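Local coordinates for protein 2',5'-phosphodiesterase 12 (Homo sapiens, PDB 4Z0V) that is a human mitochondrial protein that has a domain of the endonuclease/exonuclease/phosphatase family and carries a bound magnesium ion in this model, at residues Q261-V265 / T286-W290; R298-A303 / G335-V340; L134-Y138 / Q209-L213; G212-F216 / V265-S269. The contacts are given in a common frame with arbitrary orientation. Residue numbers count along the deposited sequence, not the author numbering.

All four contacts lie in the endonuclease/exonuclease/phosphatase domain. Contacts 2 and 4 are buried; contacts 1 and 3 are partly buried, and each has a side chain about 5 Å from the magnesium ion. Contact 4 packs two sheets face to face, with a few polar groups between them. Contact 3 starts on the same strand 211-218 and joins it to helix 136-139 through a tyrosine-glutamate hydrogen bond. Contacts 1 and 4 share Val265, where the chain enters strand 265-273. Contact 1 is mainly polar and uses waters. Contact 2 is apolar helix packing, and it touches contact 1 through Tyr289-Arg298 and Ser264-Gln301.

Contact 1 of 4, residues Q261-V265 / T286-W290; sequences QRSSV and THLYW
Segments 261-265 and 286-290 run nearly antiparallel, with end-to-end directions 171° apart. Segment 261-265 leads from helix 253-261 into strand 265-273 at Val265. Segment 286-290 lies at the end of strand 280-287 and runs on as a loop. Ser264 lies opposite Leu288 (CA-CA 6.0 Å) and Val265 opposite Thr286 (6.3 Å). One direct hydrogen bond joins them: Thr286 OG1, with chi1 t, donates to Val265 O at 2.7 Å. Two waters fill the gap beside it. One bridges Ser264 OG (2.8 Å) and His287 O (3.0 Å). The other accepts from Val265 N (2.9 Å) and donates to His287 O (2.7 Å). Ser264 OG also bonds to Gln301 of helix 295-316. Farther out, Arg262 lies over one face of the Tyr289 ring. Its CD is 3.6 Å from the ring centroid, a CH-pi contact. Its CZ is 4.2 Å away, an off-centre cation-pi contact. Arg262 NH2 bonds to Lys258 O. The contact sits at one end of two neighbouring antiparallel strands, inside their sheet, beside the magnesium site of an endonuclease/exonuclease/phosphatase fold.

Contact 2 of 4, residues R298-A303 / G335-V340; sequences RLIQMA and GMYHFV
Two helical segments, 298-303 and 335-340, pack side by side. Their axes run in nearly the same direction, 27° apart, and come within 9.2 Å. Leu299 and Met336 mark the register, with CA atoms only 4.9 Å apart. Both backbones keep regular i to i+4 hydrogen bonds, such as Met302 N to Arg298 O (2.8 Å) and Phe339 N to Gly335 O (3.0 Å). No hydrogen bond crosses between them. Leu299 is one bump of helix 298-303. Its CD2 enters the hollow between Gly335 O (3.6 Å), Met336 CA (3.8 Å) and Phe339 CB (3.9 Å). Gly335 leaves room here: a CB on it would lie 3.1 Å from Leu299 CD1. Met336, with chi1 t, fills the space by helix 298-303, its CG 3.7 Å from Met302 CB and 3.8 Å from Arg298 O. Met302, with chi1 t and chi2 p, fits between Phe339 and Val340. Its CG is 3.8 Å from Phe339 CD2, at the ring edge, and 3.8 Å from Val340 CG2. Phe339, also chi1 t, brings CE2 to 4.0 Å from Ala303 CA. Helices 295-316 and 335-342 thus pack here as near-parallel neighbours through apolar side chains, within the endonuclease/exonuclease/phosphatase fold. Strands 344-345 and 365-366 adjoin the pair through Ile345 and Leu365, while Leu288 and Phe328 lie against its methionines.

Contact 3 of 4, residues L134-Y138 / Q209-L213; sequences LADTY and QHEGL
Segment 134-138 turns from loop into a short helix, with Ala135 at the N-cap and Tyr138 N bonded to Ala135 O (3.0 Å). Segment 209-213 enters strand 211-218 at Glu211. The nearest CA pairs are Thr137 with His210 (6.6 Å) and Ala135 with Glu211 (6.7 Å). Along 209-213, His210 (chi1 m) is the first residue to touch 134-138. Its CB lies 3.7 Å from Thr137 OG1, at the exposed side of the contact. Next is Glu211, whose chi1 and chi2 are both p. Its CG packs 3.8 Å from Ala135 CB and 3.8 Å from Thr137 CG2. This joins a helix N-terminus to a strand start beside the magnesium site of the endonuclease/exonuclease/phosphatase fold; the Tyr138 side chain is about 5 Å from the ion. Beyond those methyl groups, Glu211 OE2 accepts a 2.6 Å hydrogen bond from Tyr138 OH, near the plane of the ring. Tyr138 has chi1 m, which lets its hydroxyl reach across. After Glu211 the strand continues through Gly212, whose backbone bonds to Val183.

Contact 4 of 4, residues G212-F216 / V265-S269; sequences GLATF and VLQVS
Strands 212-216 and 265-269 belong to different sheets and pack face to face. Their axes are 7.9 Å apart and run in nearly the same direction, at 14°. Leu213 lies over Gln267 (CA-CA 6.9 Å) and Thr215 over Ser269 (7.9 Å). Both backbones are extended. Leu213, Thr215, Val265, Gln267 and Ser269 point their CB atoms across the gap, whereas Ala214, Leu266 and Val268 point away. Leu213, chi1 m and chi2 t, sets CD1 3.8 Å from Val265 CG2 and 3.7 Å from Val265 O. Gln267 stretches across the gap with chi1 and chi2 both t. Its OE1 accepts from Thr215 OG1 at 2.8 Å, and its NE2 makes a weak bond to Leu213 O at 3.3 Å. Gln267 OE1 also accepts from Asn285 ND2. Thr215 has chi1 m, which turns OG1 toward this amide. A water donates to Thr215 OG1 (2.8 Å) and lies 2.7 Å from Ser269 OG, which has chi1 m. These two facing sheets form the central beta-sandwich of the endonuclease/exonuclease/phosphatase fold. The chemistry implies an interface that is not purely apolar: the buried Gln267 amide, two hydroxyls and a water are linked by hydrogen bonds, with Asn285 and weakly Val204 as further partners of the amide.

Contact 1 of 4, residues Q261-V265 / T286-W290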
loop_
_atom_site.group_PDB
_atom_site.type_symbol
_atom_site.label_atom_id
_atom_site.label_comp_id
_atom_site.label_asym_id
_atom_site.label_seq_id
_atom_site.Cartn_x
_atom_site.Cartn_y
_atom_site.Cartn_z
ATOM N N GLN A 261 14.164 8.610 -19.077
ATOM C CA GLN A 261 14.993 8.829 -17.886
ATOM C C GLN A 261 14.325 8.341 -16.618
ATOM O O GLN A 261 15.020 8.050 -15.646
ATOM C CB GLN A 261 15.227 10.338 -17.685
ATOM C CG GLN A 261 16.247 10.936 -18.628
ATOM C CD GLN A 261 16.059 12.433 -18.726
ATOM O OE1 GLN A 261 15.703 13.119 -17.752
ATOM N NE2 GLN A 261 16.361 12.979 -19.892
ATOM N N ARG A 262 12.975 8.370 -16.573
ATOM C CA ARG A 262 12.236 8.082 -15.339
ATOM C C ARG A 262 12.455 6.676 -14.835
ATOM O O ARG A 262 12.591 5.724 -15.612
ATOM C CB ARG A 262 10.728 8.346 -15.481
ATOM C CG ARG A 262 10.426 9.549 -16.352
ATOM C CD ARG A 262 10.163 10.835 -15.631
ATOM N NE ARG A 262 11.152 11.170 -14.612
ATOM C CZ ARG A 262 12.251 11.883 -14.820
ATOM N NH1 ARG A 262 13.045 12.189 -13.809
ATOM N NH2 ARG A 262 12.566 12.293 -16.041
ATOM N N SER A 263 12.438 6.549 -13.516
ATOM C CA SER A 263 12.643 5.283 -12.839
ATOM C C SER A 263 11.313 4.594 -12.472
ATOM O O SER A 263 11.342 3.486 -11.942
ATOM C CB SER A 263 13.465 5.512 -11.579
ATOM O OG SER A 263 12.742 6.356 -10.699
ATOM N N SER A 264 10.171 5.245 -12.765
ATOM C CA SER A 264 8.825 4.752 -12.406
ATOM C C SER A 264 8.611 3.289 -12.860
ATOM O O SER A 264 9.007 2.877 -13.965
ATOM C CB SER A 264 7.735 5.658 -12.964
ATOM O OG SER A 264 8.129 7.023 -12.979
ATOM N N VAL A 265 7.985 2.521 -11.959
ATOM C CA VAL A 265 7.721 1.111 -12.131
ATOM C C VAL A 265 6.217 0.823 -12.011
ATOM O O VAL A 265 5.417 1.622 -11.482
ATOM C CB VAL A 265 8.550 0.246 -11.120
ATOM C CG1 VAL A 265 10.067 0.374 -11.383
ATOM C CG2 VAL A 265 8.212 0.614 -9.670
ATOM N N THR A 286 0.962 1.217 -9.185
ATOM C CA THR A 286 2.044 2.077 -9.682
ATOM C C THR A 286 2.153 3.369 -8.885
ATOM O O THR A 286 1.321 3.676 -8.033
ATOM C CB THR A 286 1.834 2.414 -11.202
ATOM O OG1 THR A 286 3.060 2.925 -11.743
ATOM C CG2 THR A 286 0.700 3.449 -11.441
ATOM N N HIS A 287 3.242 4.097 -9.149
ATOM C CA HIS A 287 3.509 5.427 -8.615
ATOM C C HIS A 287 4.088 6.198 -9.788
ATOM O O HIS A 287 5.226 5.929 -10.183
ATOM C CB HIS A 287 4.479 5.345 -7.413
ATOM C CG HIS A 287 4.626 6.642 -6.669
ATOM N ND1 HIS A 287 5.467 6.739 -5.568
ATOM C CD2 HIS A 287 4.061 7.857 -6.894
ATOM C CE1 HIS A 287 5.386 7.999 -5.154
ATOM N NE2 HIS A 287 4.548 8.712 -5.909
ATOM N N LEU A 288 3.254 7.050 -10.445
ATOM C CA LEU A 288 3.708 7.704 -11.663
ATOM C C LEU A 288 4.596 8.880 -11.331
ATOM O O LEU A 288 4.649 9.302 -10.180
ATOM C CB LEU A 288 2.544 8.167 -12.542
ATOM C CG LEU A 288 1.607 7.084 -13.105
ATOM C CD1 LEU A 288 0.594 7.707 -14.080
ATOM C CD2 LEU A 288 2.377 5.936 -13.799
ATOM N N TYR A 289 5.316 9.380 -12.352
ATOM C CA TYR A 289 6.213 10.532 -12.199
ATOM C C TYR A 289 5.470 11.678 -11.492
ATOM O O TYR A 289 4.304 11.920 -11.769
ATOM C CB TYR A 289 6.709 10.955 -13.555
ATOM C CG TYR A 289 7.649 12.135 -13.486
ATOM C CD1 TYR A 289 8.742 12.136 -12.618
ATOM C CD2 TYR A 289 7.473 13.230 -14.319
ATOM C CE1 TYR A 289 9.633 13.212 -12.582
ATOM C CE2 TYR A 289 8.355 14.307 -14.292
ATOM C CZ TYR A 289 9.447 14.282 -13.440
ATOM O OH TYR A 289 10.309 15.352 -13.440
ATOM N N TRP A 290 6.132 12.334 -10.553
ATOM C CA TRP A 290 5.515 13.284 -9.639
ATOM C C TRP A 290 5.493 14.758 -10.061
ATOM O O TRP A 290 4.680 15.493 -9.508
ATOM C CB TRP A 290 6.259 13.208 -8.284
ATOM C CG TRP A 290 7.686 13.666 -8.397
ATOM C CD1 TRP A 290 8.747 12.936 -8.848
ATOM C CD2 TRP A 290 8.178 15.003 -8.190
ATOM N NE1 TRP A 290 9.872 13.719 -8.895
ATOM C CE2 TRP A 290 9.547 14.999 -8.521
ATOM C CE3 TRP A 290 7.591 16.204 -7.755
ATOM C CZ2 TRP A 290 10.346 16.142 -8.412
ATOM C CZ3 TRP A 290 8.377 17.345 -7.673
ATOM C CH2 TRP A 290 9.736 17.307 -7.997
HETATM O O HOH W 1 7.819 7.511 -10.196
HETATM O O HOH W 2 7.034 3.974 -9.590
#

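Contact 2 of 4, residues R298-A303 / G335-V340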
loop_
_atom_site.group_PDB
_atom_site.type_symbol
_atom_site.label_atom_id
_atom_site.label_comp_id
_atom_site.label_asym_id
_atom_site.label_seq_id
_atom_site.Cartn_x
_atom_site.Cartn_y
_atom_site.Cartn_z
ATOM N N ARG A 298 3.199 11.481 -17.581
ATOM C CA ARG A 298 2.206 10.611 -16.955
ATOM C C ARG A 298 1.278 10.001 -18.013
ATOM O O ARG A 298 0.909 8.831 -17.897
ATOM C CB ARG A 298 1.438 11.385 -15.876
ATOM C CG ARG A 298 2.351 11.647 -14.666
ATOM C CD ARG A 298 1.568 12.283 -13.532
ATOM N NE ARG A 298 1.328 13.713 -13.763
ATOM C CZ ARG A 298 2.178 14.674 -13.419
ATOM N NH1 ARG A 298 1.862 15.952 -13.618
ATOM N NH2 ARG A 298 3.347 14.370 -12.873
ATOM N N LEU A 299 0.947 10.761 -19.067
ATOM C CA LEU A 299 0.143 10.229 -20.165
ATOM C C LEU A 299 0.873 9.075 -20.853
ATOM O O LEU A 299 0.265 8.027 -21.129
ATOM C CB LEU A 299 -0.165 11.341 -21.180
ATOM C CG LEU A 299 -1.473 12.074 -20.906
ATOM C CD1 LEU A 299 -1.482 13.471 -21.576
ATOM C CD2 LEU A 299 -2.674 11.226 -21.411
ATOM N N ILE A 300 2.167 9.265 -21.132
ATOM C CA ILE A 300 2.929 8.226 -21.839
ATOM C C ILE A 300 3.112 7.030 -20.905
ATOM O O ILE A 300 2.931 5.890 -21.345
ATOM C CB ILE A 300 4.252 8.755 -22.441
ATOM C CG1 ILE A 300 3.932 9.714 -23.636
ATOM C CG2 ILE A 300 5.154 7.595 -22.930
ATOM C CD1 ILE A 300 4.936 10.704 -23.843
ATOM N N GLN A 301 3.388 7.283 -19.615
ATOM C CA GLN A 301 3.526 6.162 -18.661
ATOM C C GLN A 301 2.216 5.353 -18.563
ATOM O O GLN A 301 2.245 4.108 -18.600
ATOM C CB GLN A 301 3.956 6.661 -17.278
ATOM C CG GLN A 301 5.359 7.202 -17.259
ATOM C CD GLN A 301 5.862 7.586 -15.890
ATOM O OE1 GLN A 301 5.102 8.045 -15.019
ATOM N NE2 GLN A 301 7.189 7.567 -15.727
ATOM N N MET A 302 1.073 6.056 -18.505
ATOM C CA MET A 302 -0.244 5.413 -18.453
ATOM C C MET A 302 -0.509 4.607 -19.741
ATOM O O MET A 302 -1.032 3.494 -19.658
ATOM C CB MET A 302 -1.352 6.462 -18.197
ATOM C CG MET A 302 -2.786 5.888 -18.158
ATOM S SD MET A 302 -3.031 4.522 -16.979
ATOM C CE MET A 302 -2.430 5.185 -15.573
ATOM N N ALA A 303 -0.123 5.133 -20.911
ATOM C CA ALA A 303 -0.313 4.420 -22.186
ATOM C C ALA A 303 0.497 3.096 -22.194
ATOM O O ALA A 303 -0.027 2.056 -22.622
ATOM C CB ALA A 303 0.118 5.312 -23.343
ATOM N N GLY A 335 -5.151 15.397 -18.467
ATOM C CA GLY A 335 -5.185 14.584 -19.667
ATOM C C GLY A 335 -5.070 13.122 -19.283
ATOM O O GLY A 335 -5.761 12.289 -19.840
ATOM N N MET A 336 -4.209 12.794 -18.309
ATOM C CA MET A 336 -4.062 11.390 -17.926
ATOM C C MET A 336 -5.390 10.850 -17.393
ATOM O O MET A 336 -5.826 9.794 -17.832
ATOM C CB MET A 336 -2.919 11.169 -16.920
ATOM C CG MET A 336 -2.602 9.666 -16.714
ATOM S SD MET A 336 -2.474 9.242 -14.961
ATOM C CE MET A 336 -4.218 9.404 -14.408
ATOM N N TYR A 337 -6.076 11.597 -16.528
ATOM C CA TYR A 337 -7.342 11.112 -15.987
ATOM C C TYR A 337 -8.403 10.952 -17.102
ATOM O O TYR A 337 -9.144 9.968 -17.107
ATOM C CB TYR A 337 -7.849 12.035 -14.886
ATOM C CG TYR A 337 -9.058 11.470 -14.178
ATOM C CD1 TYR A 337 -8.918 10.516 -13.166
ATOM C CD2 TYR A 337 -10.343 11.886 -14.510
ATOM C CE1 TYR A 337 -10.034 9.993 -12.509
ATOM C CE2 TYR A 337 -11.460 11.390 -13.843
ATOM C CZ TYR A 337 -11.303 10.436 -12.852
ATOM O OH TYR A 337 -12.409 9.936 -12.216
ATOM N N HIS A 338 -8.524 11.949 -17.990
ATOM C CA HIS A 338 -9.483 11.892 -19.112
ATOM C C HIS A 338 -9.227 10.620 -19.983
ATOM O O HIS A 338 -10.161 9.888 -20.351
ATOM C CB HIS A 338 -9.324 13.171 -19.954
ATOM C CG HIS A 338 -10.173 13.190 -21.185
ATOM N ND1 HIS A 338 -11.422 13.787 -21.191
ATOM C CD2 HIS A 338 -9.937 12.648 -22.404
ATOM C CE1 HIS A 338 -11.895 13.609 -22.419
ATOM N NE2 HIS A 338 -11.040 12.916 -23.179
ATOM N N PHE A 339 -7.972 10.366 -20.291
ATOM C CA PHE A 339 -7.543 9.222 -21.089
ATOM C C PHE A 339 -8.008 7.905 -20.424
ATOM O O PHE A 339 -8.623 7.074 -21.078
ATOM C CB PHE A 339 -6.016 9.252 -21.283
ATOM C CG PHE A 339 -5.425 8.024 -21.959
ATOM C CD1 PHE A 339 -5.866 7.617 -23.215
ATOM C CD2 PHE A 339 -4.436 7.273 -21.330
ATOM C CE1 PHE A 339 -5.309 6.495 -23.841
ATOM C CE2 PHE A 339 -3.885 6.149 -21.951
ATOM C CZ PHE A 339 -4.331 5.759 -23.201
ATOM N N VAL A 340 -7.823 7.774 -19.093
ATOM C CA VAL A 340 -8.204 6.548 -18.383
ATOM C C VAL A 340 -9.712 6.316 -18.486
ATOM O O VAL A 340 -10.140 5.229 -18.875
ATOM C CB VAL A 340 -7.739 6.561 -16.895
ATOM C CG1 VAL A 340 -8.272 5.336 -16.137
ATOM C CG2 VAL A 340 -6.218 6.633 -16.789
#

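Contact 3 of 4, residues L134-Y138 / Q209-L213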
loop_
_atom_site.group_PDB
_atom_site.type_symbol
_atom_site.label_atom_id
_atom_site.label_comp_id
_atom_site.label_asym_id
_atom_site.label_seq_id
_atom_site.Cartn_x
_atom_site.Cartn_y
_atom_site.Cartn_z
ATOM N N LEU A 134 4.192 7.172 2.475
ATOM C CA LEU A 134 5.271 8.167 2.717
ATOM C C LEU A 134 6.556 7.479 3.187
ATOM O O LEU A 134 6.696 7.044 4.354
ATOM C CB LEU A 134 4.792 9.242 3.731
ATOM C CG LEU A 134 5.813 10.291 4.236
ATOM C CD1 LEU A 134 6.484 11.023 3.075
ATOM C CD2 LEU A 134 5.131 11.266 5.197
ATOM N N ALA A 135 7.524 7.393 2.260
ATOM C CA ALA A 135 8.739 6.668 2.544
ATOM C C ALA A 135 9.628 7.398 3.546
ATOM O O ALA A 135 9.812 8.627 3.487
ATOM C CB ALA A 135 9.511 6.390 1.266
ATOM N N ASP A 136 10.193 6.616 4.469
ATOM C CA ASP A 136 11.150 7.155 5.437
ATOM C C ASP A 136 12.383 7.694 4.708
ATOM O O ASP A 136 13.001 8.644 5.191
ATOM C CB ASP A 136 11.578 6.072 6.437
ATOM C CG ASP A 136 12.550 6.618 7.459
ATOM O OD1 ASP A 136 12.151 7.507 8.227
ATOM O OD2 ASP A 136 13.728 6.213 7.429
ATOM N N THR A 137 12.727 7.127 3.527
ATOM C CA THR A 137 13.878 7.644 2.759
ATOM C C THR A 137 13.671 9.149 2.495
ATOM O O THR A 137 14.648 9.898 2.470
ATOM C CB THR A 137 14.159 6.828 1.493
ATOM O OG1 THR A 137 15.414 7.259 0.966
ATOM C CG2 THR A 137 13.103 6.996 0.420
ATOM N N TYR A 138 12.400 9.597 2.358
ATOM C CA TYR A 138 12.106 11.019 2.160
ATOM C C TYR A 138 11.739 11.709 3.461
ATOM O O TYR A 138 12.227 12.818 3.703
ATOM C CB TYR A 138 10.996 11.263 1.120
ATOM C CG TYR A 138 11.184 10.476 -0.164
ATOM C CD1 TYR A 138 12.323 10.644 -0.947
ATOM C CD2 TYR A 138 10.246 9.527 -0.572
ATOM C CE1 TYR A 138 12.532 9.880 -2.099
ATOM C CE2 TYR A 138 10.450 8.747 -1.721
ATOM C CZ TYR A 138 11.600 8.929 -2.478
ATOM O OH TYR A 138 11.840 8.190 -3.614
ATOM N N GLN A 209 14.643 2.571 -6.054
ATOM C CA GLN A 209 15.969 2.697 -5.478
ATOM C C GLN A 209 15.930 2.312 -4.000
ATOM O O GLN A 209 16.402 1.243 -3.619
ATOM C CB GLN A 209 16.551 4.116 -5.670
ATOM C CG GLN A 209 17.968 4.199 -5.098
ATOM C CD GLN A 209 18.651 5.481 -5.456
ATOM O OE1 GLN A 209 18.021 6.530 -5.684
ATOM N NE2 GLN A 209 19.958 5.433 -5.439
ATOM N N HIS A 210 15.381 3.188 -3.166
ATOM C CA HIS A 210 15.306 2.956 -1.727
ATOM C C HIS A 210 13.867 2.654 -1.298
ATOM O O HIS A 210 13.639 2.290 -0.160
ATOM C CB HIS A 210 15.849 4.194 -0.980
ATOM C CG HIS A 210 17.310 4.389 -1.195
ATOM N ND1 HIS A 210 18.203 3.319 -1.131
ATOM C CD2 HIS A 210 18.002 5.528 -1.436
ATOM C CE1 HIS A 210 19.403 3.842 -1.348
ATOM N NE2 HIS A 210 19.332 5.164 -1.558
ATOM N N GLU A 211 12.913 2.782 -2.219
ATOM C CA GLU A 211 11.512 2.520 -1.901
ATOM C C GLU A 211 10.800 2.085 -3.148
ATOM O O GLU A 211 11.279 2.324 -4.263
ATOM C CB GLU A 211 10.814 3.762 -1.247
ATOM C CG GLU A 211 10.903 5.094 -1.989
ATOM C CD GLU A 211 9.984 5.259 -3.186
ATOM O OE1 GLU A 211 8.973 4.535 -3.264
ATOM O OE2 GLU A 211 10.218 6.176 -3.999
ATOM N N GLY A 212 9.631 1.497 -2.966
ATOM C CA GLY A 212 8.850 1.070 -4.113
ATOM C C GLY A 212 7.435 0.688 -3.783
ATOM O O GLY A 212 6.768 1.274 -2.904
ATOM N N LEU A 213 6.987 -0.301 -4.511
ATOM C CA LEU A 213 5.615 -0.727 -4.482
ATOM C C LEU A 213 5.448 -2.050 -3.782
ATOM O O LEU A 213 6.281 -2.938 -3.959
ATOM C CB LEU A 213 5.125 -0.893 -5.927
ATOM C CG LEU A 213 5.283 0.285 -6.917
ATOM C CD1 LEU A 213 4.805 -0.177 -8.308
ATOM C CD2 LEU A 213 4.464 1.502 -6.460
#

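Contact 4 of 4, residues G212-F216 / V265-S269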
loop_
_atom_site.group_PDB
_atom_site.type_symbol
_atom_site.label_atom_id
_atom_site.label_comp_id
_atom_site.label_asym_id
_atom_site.label_seq_id
_atom_site.Cartn_x
_atom_site.Cartn_y
_atom_site.Cartn_z
ATOM N N GLY A 212 9.631 1.497 -2.966
ATOM C CA GLY A 212 8.850 1.070 -4.113
ATOM C C GLY A 212 7.435 0.688 -3.783
ATOM O O GLY A 212 6.768 1.274 -2.904
ATOM N N LEU A 213 6.987 -0.301 -4.511
ATOM C CA LEU A 213 5.615 -0.727 -4.482
ATOM C C LEU A 213 5.448 -2.050 -3.782
ATOM O O LEU A 213 6.281 -2.938 -3.959
ATOM C CB LEU A 213 5.125 -0.893 -5.927
ATOM C CG LEU A 213 5.283 0.285 -6.917
ATOM C CD1 LEU A 213 4.805 -0.177 -8.308
ATOM C CD2 LEU A 213 4.464 1.502 -6.460
ATOM N N ALA A 214 4.307 -2.217 -3.084
ATOM C CA ALA A 214 3.959 -3.527 -2.525
ATOM C C ALA A 214 2.495 -3.849 -2.795
ATOM O O ALA A 214 1.643 -2.947 -2.804
ATOM C CB ALA A 214 4.235 -3.580 -1.028
ATOM N N THR A 215 2.197 -5.148 -2.992
ATOM C CA THR A 215 0.805 -5.616 -3.138
ATOM C C THR A 215 0.650 -6.768 -2.166
ATOM O O THR A 215 1.460 -7.684 -2.185
ATOM C CB THR A 215 0.463 -6.010 -4.606
ATOM O OG1 THR A 215 0.562 -4.861 -5.450
ATOM C CG2 THR A 215 -0.963 -6.582 -4.759
ATOM N N PHE A 216 -0.364 -6.705 -1.324
ATOM C CA PHE A 216 -0.698 -7.755 -0.352
ATOM C C PHE A 216 -2.050 -8.335 -0.706
ATOM O O PHE A 216 -2.906 -7.612 -1.178
ATOM C CB PHE A 216 -0.708 -7.220 1.079
ATOM C CG PHE A 216 0.675 -6.981 1.628
ATOM C CD1 PHE A 216 1.326 -5.759 1.418
ATOM C CD2 PHE A 216 1.303 -7.947 2.419
ATOM C CE1 PHE A 216 2.606 -5.536 1.937
ATOM C CE2 PHE A 216 2.590 -7.726 2.933
ATOM C CZ PHE A 216 3.235 -6.527 2.671
ATOM N N VAL A 265 7.985 2.521 -11.959
ATOM C CA VAL A 265 7.721 1.111 -12.131
ATOM C C VAL A 265 6.217 0.823 -12.011
ATOM O O VAL A 265 5.417 1.622 -11.482
ATOM C CB VAL A 265 8.550 0.246 -11.120
ATOM C CG1 VAL A 265 10.067 0.374 -11.383
ATOM C CG2 VAL A 265 8.212 0.614 -9.670
ATOM N N LEU A 266 5.852 -0.331 -12.556
ATOM C CA LEU A 266 4.501 -0.884 -12.542
ATOM C C LEU A 266 4.562 -2.284 -11.988
ATOM O O LEU A 266 5.285 -3.132 -12.510
ATOM C CB LEU A 266 3.936 -0.919 -13.974
ATOM C CG LEU A 266 2.522 -1.547 -14.094
ATOM C CD1 LEU A 266 1.474 -0.693 -13.355
ATOM C CD2 LEU A 266 2.138 -1.722 -15.554
ATOM N N GLN A 267 3.812 -2.534 -10.947
ATOM C CA GLN A 267 3.768 -3.864 -10.342
ATOM C C GLN A 267 2.493 -4.537 -10.826
ATOM O O GLN A 267 1.416 -3.920 -10.824
ATOM C CB GLN A 267 3.803 -3.690 -8.824
ATOM C CG GLN A 267 3.646 -4.964 -8.004
ATOM C CD GLN A 267 3.819 -4.633 -6.533
ATOM O OE1 GLN A 267 3.079 -3.810 -5.961
ATOM N NE2 GLN A 267 4.839 -5.224 -5.920
ATOM N N VAL A 268 2.602 -5.772 -11.301
ATOM C CA VAL A 268 1.437 -6.474 -11.800
ATOM C C VAL A 268 1.457 -7.866 -11.199
ATOM O O VAL A 268 2.451 -8.594 -11.354
ATOM C CB VAL A 268 1.336 -6.522 -13.343
ATOM C CG1 VAL A 268 0.117 -7.333 -13.780
ATOM C CG2 VAL A 268 1.290 -5.120 -13.973
ATOM N N SER A 269 0.343 -8.239 -10.590
ATOM C CA SER A 269 0.196 -9.564 -9.971
ATOM C C SER A 269 -1.118 -10.186 -10.410
ATOM O O SER A 269 -2.166 -9.547 -10.276
ATOM C CB SER A 269 0.224 -9.426 -8.450
ATOM O OG SER A 269 1.300 -8.602 -8.020
HETATM O O HOH W 3 0.331 -6.055 -7.976
#